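Local coordinates for putative isochorismatase (PDB 3KL2), which is of unknown specific function but probably acts as a hydrolase, as a member of the isochorismatase family of cysteine hydrolases, at residues M52-M57 against T189-H194; A67-G72 against A120-D125; E129-L134 against A138-D143. All coordinates share one frame; numbering follows the deposited sequence.

In the fold
Contact 3 is buried, contact 1 is partly buried and contact 2 lies at the surface. Contacts 1 and 2 draw on consecutive helices, 45-55 and 57-71, tying the first to the start of helix 191-205 and the second to the loop before strand 126-127. That short edge strand separates contact 2 from contact 3, which folds the chain back on itself as helix 142-149 begins. The chemistry follows the setting: a methyl against an imidazole and a histidine beside an amide in contact 1, a salt bridge in contact 2, and backbone-centred hydrogen bonds in contact 3. Contacts 1 and 3, on opposite sides of the chain's centre, both reach the second subunit, and contact 3 also meets the third.

Contact 1: residues M52-M57 against T189-H194; sequences MQHTGM and TSQEEH
T55 and H194 make the van der Waals part of this contact, a methyl against an imidazole, between the last turn of helix 45-55 and the first turn of helix 191-205. The two side chains come from opposite directions, and the T55 methyl CG2 stops 3.8 Å from H194 NE2. With chi1 at 57°, T55 OG1 is turned back between its own backbone N and carbonyl carbon, where it bonds to V51 O, while CG2 is left to meet the imidazole. Q191 and H194 both also touch V51.

The polar part pairs H54 with Q191 on the more exposed side, where H54 lies. The two side chains cross at about a right angle. The end of Q191 lies beside the imidazole, with the amide plane turned 70° from that of the ring.

Hydrogen bonds within each segment fix the backbones that carry these groups. S190 is the N-cap of helix 191-205: its OG accepts from E193 N at 2.8 Å in an almost straight bond, and H194 N closes the first turn on S190 O at 2.9 Å. On the other side, G56 N reaches M52 O at 2.8 Å before G56 takes up positive phi and the chain passes into helix 57-71.

Beyond the two segments, H194 and M52 touch strand 178-187, so the two helix ends meet beside that strand of the parallel sheet. E193 OE1 bonds to N162 ND2, and E192 and E193 pack on Y200 of the second subunit. The bond from H194 ND1 to T161 OG1 probably restrains the turn of the ring, which presents its NE2 side to a methyl; the T55-H194 half thus rests on van der Waals packing.

Contact 2: residues A67-G72 against A120-D125; sequences AARQAG and APVNGD
A surface salt bridge between R69 and D125 joins the last turn of helix 57-71 to the loop that leads into strand 126-127. The R69 side chain carries the reach: CG lies anti to the carbonyl carbon, chi1 -58°, and after a bend at chi2 the chain runs out to the loop. Guanidinium and carboxylate are nearly coplanar, 9° apart, so the pair meets edge to edge. NH2 faces OD2, at a modelled separation too short to be taken literally, and R69 NE makes a weak bond to D125 OD1 at 3.4 Å.

V122 adds a second kind of contact. Its methyl CG2 lies over one face of the guanidinium, offset toward the rim and 3.2 Å from R69 CZ. The carboxylate thus meets the edge of the flat group and the methyl lies against one face, in a modelled approach that is tight.

D125 is itself positioned by its own loop and by strand 75-78. V122 N donates to D125 OD2 at 3.2 Å, approaching from above the carboxylate plane, and H77 NE2 also bonds to OD2. A type II turn from V122 to D125, closed by D125 N to V122 O at 3.0 Å, has G124 at its positive-phi position. Replacing D125 by an alanine would probably leave the R69 guanidinium without its counter-charge, and V122 N and H77 without their shared acceptor.

G72 ends helix 57-71 in a Schellman motif, and the chain then enters strand 75-78. D125 and A68 both pack on I75 of that strand, P121 rests on H77, and A67 meets I215 and L218 of helix 211-218.

Contact 3: residues E129-L134 against A138-D143; sequences EGKRGL and ASTNLD
T140 lays its methyl CG2 over the backbone of K131, 3.3 Å from K131 N, and also touches K131 CB at 3.7 Å. Its hydroxyl turns to neighbours close by in sequence: OG1 accepts from L142 N at 3.0 Å, an ST turn leading into helix 142-149, and is also bonded to T136 O.

On either side of T140, a side chain accepts from the facing backbone. S139 OG, folded between its own backbone N and carbonyl carbon (chi1 56°), takes R132 N at 3.0 Å. N141 OD1 receives E129 N at 3.0 Å in a fairly straight bond, with the donor above the carbonyl plane, while N141 N returns a weak bond to E129 O. G130 packs against T140 without a side chain; a CB there would run into S139 O.

K131 NZ bonds to L134 O at 2.9 Å and to G133 O, and forms a salt bridge with E32; its side chain also packs on C164, a grouping consistent with the acid-lysine-cysteine triad of this family, with a glutamate in the acid position. G130 O accepts from N141 ND2 of the third subunit.

Seven of the eight touching residues are buried, and each hydrogen bond between the two segments uses a backbone N-H. The charged ends of E129 and R132 find partners outside the two segments: R132 pairs with E88, and E129 reaches K108 and R132 of the third subunit, so the local fold and the assembly share one set of residues.

Contact 1: residues M52-M57 against T189-H194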
loop_
_atom_site.group_PDB
_atom_site.type_symbol
_atom_site.label_atom_id
_atom_site.label_comp_id
_atom_site.label_asym_id
_atom_site.label_seq_id
_atom_site.Cartn_x
_atom_site.Cartn_y
_atom_site.Cartn_z
ATOM N N MET A 52 -7.546 18.074 -25.721
ATOM C CA MET A 52 -6.242 17.828 -26.361
ATOM C C MET A 52 -5.886 19.015 -27.285
ATOM O O MET A 52 -4.812 19.596 -27.191
ATOM C CB MET A 52 -6.263 16.522 -27.164
ATOM C CG MET A 52 -6.100 15.242 -26.329
ATOM S SD MET A 52 -6.133 13.749 -27.346
ATOM C CE MET A 52 -4.651 14.126 -28.290
ATOM N N GLN A 53 -6.822 19.373 -28.163
ATOM C CA GLN A 53 -6.616 20.439 -29.154
ATOM C C GLN A 53 -6.375 21.783 -28.466
ATOM O O GLN A 53 -5.421 22.487 -28.799
ATOM C CB GLN A 53 -7.816 20.512 -30.109
ATOM C CG GLN A 53 -7.553 21.217 -31.447
ATOM C CD GLN A 53 -7.873 22.727 -31.447
ATOM O OE1 GLN A 53 -8.676 23.238 -30.635
ATOM N NE2 GLN A 53 -7.245 23.448 -32.381
ATOM N N HIS A 54 -7.218 22.122 -27.494
ATOM C CA HIS A 54 -7.063 23.380 -26.757
ATOM C C HIS A 54 -5.671 23.504 -26.108
ATOM O O HIS A 54 -5.024 24.551 -26.190
ATOM C CB HIS A 54 -8.167 23.555 -25.700
ATOM C CG HIS A 54 -8.193 24.925 -25.086
ATOM N ND1 HIS A 54 -7.739 25.183 -23.804
ATOM C CD2 HIS A 54 -8.608 26.117 -25.588
ATOM C CE1 HIS A 54 -7.892 26.469 -23.537
ATOM N NE2 HIS A 54 -8.408 27.060 -24.606
ATOM N N THR A 55 -5.206 22.429 -25.485
ATOM C CA THR A 55 -3.953 22.488 -24.739
ATOM C C THR A 55 -2.702 22.261 -25.596
ATOM O O THR A 55 -1.615 22.748 -25.261
ATOM C CB THR A 55 -3.970 21.470 -23.612
ATOM O OG1 THR A 55 -4.191 20.164 -24.166
ATOM C CG2 THR A 55 -5.072 21.839 -22.608
ATOM N N GLY A 56 -2.865 21.547 -26.701
ATOM C CA GLY A 56 -1.724 21.057 -27.467
ATOM C C GLY A 56 -0.872 20.111 -26.641
ATOM O O GLY A 56 0.343 20.118 -26.758
ATOM N N MET A 57 -1.522 19.299 -25.808
ATOM C CA MET A 57 -0.818 18.450 -24.850
ATOM C C MET A 57 0.098 17.447 -25.529
ATOM O O MET A 57 1.215 17.202 -25.038
ATOM C CB MET A 57 -1.784 17.715 -23.898
ATOM C CG MET A 57 -2.750 16.739 -24.569
ATOM S SD MET A 57 -2.185 15.039 -24.656
ATOM C CE MET A 57 -2.244 14.557 -22.906
ATOM N N THR A 189 -12.153 15.037 -20.267
ATOM C CA THR A 189 -13.296 14.933 -21.125
ATOM C C THR A 189 -14.062 16.267 -21.188
ATOM O O THR A 189 -15.020 16.387 -21.922
ATOM C CB THR A 189 -14.228 13.785 -20.642
ATOM O OG1 THR A 189 -14.589 14.003 -19.271
ATOM C CG2 THR A 189 -13.535 12.439 -20.754
ATOM N N SER A 190 -13.657 17.254 -20.395
ATOM C CA SER A 190 -14.318 18.542 -20.380
ATOM C C SER A 190 -13.303 19.593 -20.012
ATOM O O SER A 190 -12.497 19.388 -19.130
ATOM C CB SER A 190 -15.504 18.557 -19.398
ATOM O OG SER A 190 -15.554 19.763 -18.636
ATOM N N GLN A 191 -13.358 20.718 -20.706
ATOM C CA GLN A 191 -12.486 21.852 -20.421
ATOM C C GLN A 191 -12.755 22.329 -18.995
ATOM O O GLN A 191 -11.809 22.654 -18.262
ATOM C CB GLN A 191 -12.737 23.005 -21.425
ATOM C CG GLN A 191 -11.703 24.133 -21.373
ATOM C CD GLN A 191 -10.331 23.715 -21.923
ATOM O OE1 GLN A 191 -9.264 24.157 -21.435
ATOM N NE2 GLN A 191 -10.353 22.837 -22.924
ATOM N N GLU A 192 -14.041 22.354 -18.621
ATOM C CA GLU A 192 -14.449 22.800 -17.304
ATOM C C GLU A 192 -13.834 21.855 -16.236
ATOM O O GLU A 192 -13.146 22.322 -15.332
ATOM C CB GLU A 192 -15.994 22.933 -17.199
ATOM N N GLU A 193 -14.033 20.543 -16.381
ATOM C CA GLU A 193 -13.425 19.546 -15.461
ATOM C C GLU A 193 -11.903 19.703 -15.415
ATOM O O GLU A 193 -11.293 19.676 -14.347
ATOM C CB GLU A 193 -13.781 18.106 -15.859
ATOM C CG GLU A 193 -15.284 17.785 -15.852
ATOM C CD GLU A 193 -15.632 16.268 -16.064
ATOM O OE1 GLU A 193 -14.711 15.402 -16.162
ATOM O OE2 GLU A 193 -16.869 15.970 -16.118
ATOM N N HIS A 194 -11.300 19.883 -16.578
ATOM C CA HIS A 194 -9.857 20.088 -16.701
ATOM C C HIS A 194 -9.329 21.288 -15.914
ATOM O O HIS A 194 -8.415 21.155 -15.106
ATOM C CB HIS A 194 -9.544 20.241 -18.189
ATOM C CG HIS A 194 -8.119 20.555 -18.501
ATOM N ND1 HIS A 194 -7.150 19.579 -18.622
ATOM C CD2 HIS A 194 -7.507 21.738 -18.767
ATOM C CE1 HIS A 194 -6.000 20.152 -18.947
ATOM N NE2 HIS A 194 -6.189 21.459 -19.041
#

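Contact 2: residues A67-G72 against A120-D125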
loop_
_atom_site.group_PDB
_atom_site.type_symbol
_atom_site.label_atom_id
_atom_site.label_comp_id
_atom_site.label_asym_id
_atom_site.label_seq_id
_atom_site.Cartn_x
_atom_site.Cartn_y
_atom_site.Cartn_z
ATOM N N ALA A 67 13.424 16.583 -24.278
ATOM C CA ALA A 67 14.348 17.246 -23.354
ATOM C C ALA A 67 14.771 16.318 -22.213
ATOM O O ALA A 67 15.900 16.385 -21.738
ATOM C CB ALA A 67 13.763 18.517 -22.812
ATOM N N ALA A 68 13.865 15.460 -21.788
ATOM C CA ALA A 68 14.124 14.525 -20.695
ATOM C C ALA A 68 15.246 13.573 -21.098
ATOM O O ALA A 68 16.245 13.473 -20.393
ATOM C CB ALA A 68 12.867 13.766 -20.330
ATOM N N ARG A 69 15.108 12.913 -22.243
ATOM C CA ARG A 69 16.180 12.057 -22.756
ATOM C C ARG A 69 17.517 12.818 -22.786
ATOM O O ARG A 69 18.502 12.354 -22.194
ATOM C CB ARG A 69 15.848 11.486 -24.151
ATOM C CG ARG A 69 14.541 10.675 -24.184
ATOM C CD ARG A 69 14.562 9.493 -25.171
ATOM N NE ARG A 69 13.467 8.536 -24.916
ATOM C CZ ARG A 69 12.274 8.562 -25.521
ATOM N NH1 ARG A 69 11.964 9.492 -26.436
ATOM N NH2 ARG A 69 11.371 7.641 -25.237
ATOM N N GLN A 70 17.541 13.986 -23.432
ATOM C CA GLN A 70 18.777 14.788 -23.514
ATOM C C GLN A 70 19.443 14.932 -22.139
ATOM O O GLN A 70 20.649 14.849 -22.051
ATOM C CB GLN A 70 18.554 16.172 -24.153
ATOM N N ALA A 71 18.664 15.126 -21.079
ATOM C CA ALA A 71 19.220 15.259 -19.723
ATOM C C ALA A 71 19.427 13.919 -18.985
ATOM O O ALA A 71 19.972 13.915 -17.890
ATOM C CB ALA A 71 18.343 16.204 -18.875
ATOM N N GLY A 72 18.994 12.802 -19.574
ATOM C CA GLY A 72 19.198 11.476 -18.989
ATOM C C GLY A 72 18.152 11.090 -17.963
ATOM O O GLY A 72 18.443 10.313 -17.052
ATOM N N ALA A 120 6.188 6.355 -28.783
ATOM C CA ALA A 120 6.526 4.947 -28.656
ATOM C C ALA A 120 7.766 4.821 -27.758
ATOM O O ALA A 120 8.744 5.574 -27.930
ATOM C CB ALA A 120 6.768 4.308 -30.009
ATOM N N PRO A 121 7.728 3.880 -26.801
ATOM C CA PRO A 121 8.875 3.608 -25.923
ATOM C C PRO A 121 10.126 3.251 -26.721
ATOM O O PRO A 121 10.065 2.382 -27.590
ATOM C CB PRO A 121 8.419 2.403 -25.097
ATOM C CG PRO A 121 6.959 2.361 -25.252
ATOM C CD PRO A 121 6.631 2.930 -26.573
ATOM N N VAL A 122 11.231 3.950 -26.475
ATOM C CA VAL A 122 12.479 3.621 -27.151
ATOM C C VAL A 122 13.505 3.225 -26.131
ATOM O O VAL A 122 13.334 3.510 -24.936
ATOM C CB VAL A 122 13.009 4.768 -28.026
ATOM C CG1 VAL A 122 11.976 5.099 -29.075
ATOM C CG2 VAL A 122 13.377 6.024 -27.198
ATOM N N ASN A 123 14.544 2.548 -26.618
ATOM C CA ASN A 123 15.685 2.062 -25.816
ATOM C C ASN A 123 15.855 2.657 -24.412
ATOM O O ASN A 123 16.258 3.835 -24.237
ATOM C CB ASN A 123 17.004 2.248 -26.618
ATOM N N GLY A 124 15.534 1.850 -23.415
ATOM C CA GLY A 124 15.790 2.256 -22.027
ATOM C C GLY A 124 14.604 2.836 -21.263
ATOM O O GLY A 124 14.674 3.016 -20.019
ATOM N N ASP A 125 13.547 3.188 -22.002
ATOM C CA ASP A 125 12.303 3.613 -21.395
ATOM C C ASP A 125 11.693 2.443 -20.619
ATOM O O ASP A 125 11.700 1.295 -21.093
ATOM C CB ASP A 125 11.299 3.992 -22.458
ATOM C CG ASP A 125 11.581 5.332 -23.108
ATOM O OD1 ASP A 125 12.640 5.981 -22.871
ATOM O OD2 ASP A 125 10.686 5.731 -23.895
#

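Contact 3: residues E129-L134 against A138-D143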
loop_
_atom_site.group_PDB
_atom_site.type_symbol
_atom_site.label_atom_id
_atom_site.label_comp_id
_atom_site.label_asym_id
_atom_site.label_seq_id
_atom_site.Cartn_x
_atom_site.Cartn_y
_atom_site.Cartn_z
ATOM N N GLU A 129 3.942 -1.849 -15.475
ATOM C CA GLU A 129 2.999 -2.928 -15.698
ATOM C C GLU A 129 2.003 -3.095 -14.576
ATOM O O GLU A 129 2.294 -2.814 -13.416
ATOM C CB GLU A 129 3.736 -4.261 -15.780
ATOM C CG GLU A 129 4.836 -4.367 -16.861
ATOM C CD GLU A 129 5.764 -5.594 -16.636
ATOM O OE1 GLU A 129 6.737 -5.726 -17.402
ATOM O OE2 GLU A 129 5.535 -6.431 -15.706
ATOM N N GLY A 130 0.858 -3.644 -14.911
ATOM C CA GLY A 130 -0.140 -3.951 -13.944
ATOM C C GLY A 130 -1.397 -3.070 -14.030
ATOM O O GLY A 130 -2.446 -3.516 -13.558
ATOM N N LYS A 131 -1.293 -1.855 -14.602
ATOM C CA LYS A 131 -2.363 -0.864 -14.438
ATOM C C LYS A 131 -3.728 -1.394 -14.846
ATOM O O LYS A 131 -3.925 -1.771 -15.983
ATOM C CB LYS A 131 -2.139 0.450 -15.195
ATOM C CG LYS A 131 -3.087 1.618 -14.705
ATOM C CD LYS A 131 -2.536 2.979 -15.167
ATOM C CE LYS A 131 -3.173 4.242 -14.498
ATOM N NZ LYS A 131 -4.676 4.239 -14.473
ATOM N N ARG A 132 -4.646 -1.387 -13.897
ATOM C CA ARG A 132 -6.024 -1.781 -14.116
ATOM C C ARG A 132 -7.057 -0.797 -13.564
ATOM O O ARG A 132 -8.220 -0.897 -13.886
ATOM C CB ARG A 132 -6.271 -3.116 -13.466
ATOM C CG ARG A 132 -5.592 -4.258 -14.159
ATOM C CD ARG A 132 -6.180 -4.516 -15.479
ATOM N NE ARG A 132 -5.717 -5.763 -16.033
ATOM C CZ ARG A 132 -4.516 -5.959 -16.577
ATOM N NH1 ARG A 132 -3.612 -4.969 -16.656
ATOM N NH2 ARG A 132 -4.235 -7.161 -17.067
ATOM N N GLY A 133 -6.618 0.138 -12.721
ATOM C CA GLY A 133 -7.493 1.122 -12.148
ATOM C C GLY A 133 -6.987 2.445 -12.594
ATOM O O GLY A 133 -6.349 2.553 -13.631
ATOM N N LEU A 134 -7.279 3.466 -11.801
ATOM C CA LEU A 134 -7.005 4.837 -12.183
ATOM C C LEU A 134 -5.737 5.351 -11.576
ATOM O O LEU A 134 -4.919 6.049 -12.233
ATOM C CB LEU A 134 -8.180 5.720 -11.761
ATOM C CG LEU A 134 -9.590 5.360 -12.306
ATOM C CD1 LEU A 134 -9.578 5.018 -13.831
ATOM C CD2 LEU A 134 -10.227 4.274 -11.505
ATOM N N ALA A 138 -1.764 2.200 -7.513
ATOM C CA ALA A 138 -2.618 1.148 -6.849
ATOM C C ALA A 138 -2.565 -0.265 -7.463
ATOM O O ALA A 138 -2.956 -1.211 -6.821
ATOM C CB ALA A 138 -4.104 1.604 -6.750
ATOM N N SER A 139 -2.213 -0.421 -8.720
ATOM C CA SER A 139 -2.193 -1.778 -9.293
ATOM C C SER A 139 -0.948 -2.073 -10.168
ATOM O O SER A 139 -0.993 -2.981 -10.979
ATOM C CB SER A 139 -3.476 -2.018 -10.099
ATOM O OG SER A 139 -3.635 -1.011 -11.094
ATOM N N THR A 140 0.136 -1.306 -10.011
ATOM C CA THR A 140 1.329 -1.483 -10.775
ATOM C C THR A 140 2.608 -1.564 -9.932
ATOM O O THR A 140 2.573 -1.445 -8.716
ATOM C CB THR A 140 1.506 -0.314 -11.731
ATOM O OG1 THR A 140 2.066 0.802 -11.030
ATOM C CG2 THR A 140 0.209 0.028 -12.382
ATOM N N ASN A 141 3.745 -1.732 -10.639
ATOM C CA ASN A 141 5.102 -1.700 -10.086
ATOM C C ASN A 141 5.727 -0.318 -10.033
ATOM O O ASN A 141 6.944 -0.183 -9.862
ATOM C CB ASN A 141 6.042 -2.640 -10.858
ATOM C CG ASN A 141 6.090 -2.373 -12.378
ATOM O OD1 ASN A 141 5.462 -1.470 -12.880
ATOM N ND2 ASN A 141 6.823 -3.195 -13.090
ATOM N N LEU A 142 4.915 0.713 -10.183
ATOM C CA LEU A 142 5.467 2.055 -10.206
ATOM C C LEU A 142 6.221 2.426 -8.945
ATOM O O LEU A 142 7.369 2.911 -9.041
ATOM C CB LEU A 142 4.383 3.102 -10.435
ATOM C CG LEU A 142 4.933 4.554 -10.515
ATOM C CD1 LEU A 142 5.880 4.678 -11.664
ATOM C CD2 LEU A 142 3.803 5.612 -10.630
ATOM N N ASP A 143 5.579 2.272 -7.784
ATOM C CA ASP A 143 6.214 2.605 -6.511
ATOM C C ASP A 143 7.510 1.823 -6.294
ATOM O O ASP A 143 8.558 2.418 -5.938
ATOM C CB ASP A 143 5.313 2.259 -5.346
ATOM C CG ASP A 143 5.628 3.071 -4.105
ATOM O OD1 ASP A 143 6.410 4.047 -4.173
ATOM O OD2 ASP A 143 5.001 2.777 -3.083
#